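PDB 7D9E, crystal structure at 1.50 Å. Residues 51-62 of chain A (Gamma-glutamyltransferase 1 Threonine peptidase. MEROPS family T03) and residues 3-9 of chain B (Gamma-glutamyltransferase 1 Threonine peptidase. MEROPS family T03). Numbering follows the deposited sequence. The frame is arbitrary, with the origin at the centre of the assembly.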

# COMPACT_ATOMS: atom_id res chain seq x y z
N GLY A 51 19.96 -16.62 0.75
CA GLY A 51 19.73 -15.24 0.42
C GLY A 51 19.22 -14.46 1.62
O GLY A 51 18.66 -15.02 2.56
N ASN A 52 19.43 -13.15 1.59
CA ASN A 52 18.95 -12.30 2.68
C ASN A 52 17.52 -11.81 2.40
O ASN A 52 16.89 -12.17 1.40
CB ASN A 52 19.98 -11.22 3.01
CG ASN A 52 20.12 -10.15 1.94
OD1 ASN A 52 19.19 -9.93 1.15
ND2 ASN A 52 21.27 -9.50 1.88
N ALA A 53 16.98 -11.04 3.34
CA ALA A 53 15.60 -10.62 3.21
C ALA A 53 15.39 -9.80 1.95
O ALA A 53 14.31 -9.83 1.36
CB ALA A 53 15.14 -9.82 4.44
N VAL A 54 16.41 -9.04 1.53
CA VAL A 54 16.26 -8.22 0.34
C VAL A 54 16.30 -9.08 -0.92
O VAL A 54 15.49 -8.88 -1.84
CB VAL A 54 17.32 -7.10 0.31
CG1 VAL A 54 17.28 -6.36 -1.02
CG2 VAL A 54 17.09 -6.14 1.48
N ASP A 55 17.22 -10.05 -0.98
CA ASP A 55 17.20 -11.01 -2.08
C ASP A 55 15.82 -11.65 -2.19
O ASP A 55 15.25 -11.77 -3.28
CB ASP A 55 18.23 -12.11 -1.86
CG ASP A 55 19.64 -11.59 -1.86
OD1 ASP A 55 19.99 -10.85 -2.81
OD2 ASP A 55 20.38 -11.91 -0.90
N ALA A 56 15.29 -12.09 -1.05
CA ALA A 56 14.00 -12.77 -1.07
C ALA A 56 12.90 -11.81 -1.50
O ALA A 56 11.98 -12.19 -2.23
CB ALA A 56 13.71 -13.35 0.31
N ALA A 57 12.99 -10.55 -1.06
CA ALA A 57 11.98 -9.57 -1.43
C ALA A 57 11.99 -9.28 -2.93
O ALA A 57 10.92 -9.14 -3.54
CB ALA A 57 12.18 -8.29 -0.63
N VAL A 58 13.17 -9.21 -3.54
CA VAL A 58 13.25 -9.00 -4.98
C VAL A 58 12.59 -10.15 -5.72
O VAL A 58 11.75 -9.95 -6.60
CB VAL A 58 14.72 -8.82 -5.40
CG1 VAL A 58 14.82 -8.80 -6.91
CG2 VAL A 58 15.26 -7.55 -4.78
N ALA A 59 12.96 -11.38 -5.37
CA ALA A 59 12.38 -12.53 -6.06
C ALA A 59 10.87 -12.56 -5.86
O ALA A 59 10.12 -12.85 -6.80
CB ALA A 59 13.05 -13.81 -5.57
N THR A 60 10.41 -12.23 -4.65
CA THR A 60 8.97 -12.26 -4.35
C THR A 60 8.21 -11.19 -5.12
O THR A 60 7.14 -11.45 -5.68
CB THR A 60 8.79 -12.09 -2.84
OG1 THR A 60 9.43 -13.17 -2.15
CG2 THR A 60 7.30 -12.04 -2.47
N ALA A 61 8.76 -9.98 -5.17
CA ALA A 61 8.09 -8.89 -5.88
C ALA A 61 7.95 -9.19 -7.36
O ALA A 61 6.91 -8.90 -7.96
CB ALA A 61 8.84 -7.59 -5.67
N PHE A 62 8.98 -9.78 -7.98
CA PHE A 62 8.80 -10.14 -9.39
C PHE A 62 7.84 -11.31 -9.54
O PHE A 62 7.07 -11.35 -10.51
CB PHE A 62 10.15 -10.42 -10.06
CG PHE A 62 10.92 -9.17 -10.41
CD1 PHE A 62 10.47 -8.31 -11.38
CD2 PHE A 62 12.12 -8.89 -9.77
CE1 PHE A 62 11.21 -7.16 -11.73
CE2 PHE A 62 12.87 -7.76 -10.11
CZ PHE A 62 12.40 -6.89 -11.07
N HIS B 3 0.80 -6.45 -0.23
CA HIS B 3 1.88 -6.28 0.71
C HIS B 3 2.50 -7.64 1.00
O HIS B 3 1.78 -8.63 1.12
CB HIS B 3 1.35 -5.70 2.05
CG HIS B 3 2.44 -5.49 3.04
ND1 HIS B 3 3.26 -4.38 3.01
CD2 HIS B 3 2.90 -6.27 4.04
CE1 HIS B 3 4.20 -4.50 3.93
NE2 HIS B 3 3.99 -5.64 4.58
N PHE B 4 3.81 -7.66 1.20
CA PHE B 4 4.47 -8.84 1.78
C PHE B 4 5.51 -8.41 2.80
O PHE B 4 6.04 -7.29 2.76
CB PHE B 4 5.07 -9.76 0.70
CG PHE B 4 6.14 -9.15 -0.15
CD1 PHE B 4 7.47 -9.13 0.28
CD2 PHE B 4 5.84 -8.63 -1.39
CE1 PHE B 4 8.46 -8.60 -0.51
CE2 PHE B 4 6.84 -8.08 -2.18
CZ PHE B 4 8.13 -8.07 -1.75
N SER B 5 5.78 -9.33 3.72
CA SER B 5 6.70 -9.13 4.84
C SER B 5 7.67 -10.29 4.88
O SER B 5 7.26 -11.46 4.73
CB SER B 5 5.89 -9.10 6.14
OG SER B 5 5.06 -7.94 6.20
N ILE B 6 8.96 -9.99 5.09
CA ILE B 6 10.01 -11.00 5.14
C ILE B 6 10.98 -10.67 6.27
O ILE B 6 11.34 -9.51 6.48
CB ILE B 6 10.79 -11.11 3.81
CG1 ILE B 6 9.84 -11.55 2.68
CG2 ILE B 6 11.92 -12.08 3.90
CD1 ILE B 6 10.39 -11.32 1.29
N VAL B 7 11.41 -11.70 6.98
CA VAL B 7 12.48 -11.61 7.96
C VAL B 7 13.45 -12.75 7.67
O VAL B 7 13.01 -13.89 7.46
CB VAL B 7 11.96 -11.71 9.41
CG1 VAL B 7 13.11 -11.67 10.42
CG2 VAL B 7 10.98 -10.58 9.69
N ASP B 8 14.76 -12.47 7.66
CA ASP B 8 15.75 -13.52 7.47
C ASP B 8 16.35 -13.91 8.82
O ASP B 8 16.10 -13.27 9.84
CB ASP B 8 16.79 -13.13 6.41
CG ASP B 8 17.75 -12.04 6.86
OD1 ASP B 8 17.99 -11.86 8.07
OD2 ASP B 8 18.27 -11.34 5.97
N LYS B 9 17.12 -15.00 8.81
CA LYS B 9 17.63 -15.56 10.05
C LYS B 9 18.67 -14.67 10.72
O LYS B 9 19.04 -14.93 11.87
CB LYS B 9 18.22 -16.96 9.81
CG LYS B 9 19.39 -17.01 8.83
CD LYS B 9 19.86 -18.45 8.63

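The centre of the contact is apolar and is built from F4(B) and I6(B), which lie on the same side of strand 3-7 and both direct CA-to-CB toward helix 53-62. They lose 76 and 75 Å² to the other stretch, about two fifths of the 383 Å² buried in total. The intervening S5(B) is out of reach, as the alternation of a strand predicts. The axes approach to 8.1 Å at 152° between their N-to-C directions, so the chains run roughly antiparallel and successive helical turns meet successive inward strand residues.

I6(B), with chi1 near -63° (m) and chi2 near 164° (t), brings CD1 against the helix: I6(B) CD1 is 3.6 Å from A57(A) N and 4.0 Å from A56(A) CB. Its other branch is engaged too, with I6(B) CG2 4.0 Å from A53(A) CB. The alanine side chains here extend no further than CB, and the closest approach of I6(B) is to a main-chain nitrogen. That nitrogen does not lack a partner, since A57(A) N donates to A53(A) O at 2.8 Å.

One turn further along the helix, the F4(B) ring packs beside A57(A) and A61(A), with A57(A) CB 3.7 Å from F4(B) CE1 and A61(A) CB 4.0 Å from F4(B) CZ. T60(A) covers one face of the ring: T60(A) CG2 sits 3.8 Å from the centroid of the F4(B) ring and only 6° off its normal, a well-centred CH-pi contact. Threonine suits this buried position because its polar atom is satisfied within the helix, T60(A) OG1 donating to A56(A) O at 2.7 Å, while its methyl meets the ring.

The polar edge lies at the N-terminal end of the helix, where A53(A) and D8(B) have their CA atoms 5.2 Å apart. Here A53(A) N donates to D8(B) OD2 at 2.9 Å with an N-H...acceptor angle of 145°, the one hydrogen bond between the stretches. An amide in the first turn has no preceding helical carbonyl to bond, and the carboxylate supplies an acceptor. D8(B) OD2 also lies 3.4 Å from N52(A) CB.

N52(A) caps the same turn from its own chain. N52(A) OD1 accepts from D55(A) N at 2.9 Å and 170°, and weakly from V54(A) N at 2.9 Å and 122°. In return, N52(A) N donates to D55(A) OD2 at 2.9 Å and 164°. The first-turn amides of A53(A), V54(A) and D55(A) are thus served by side chains from both polypeptides.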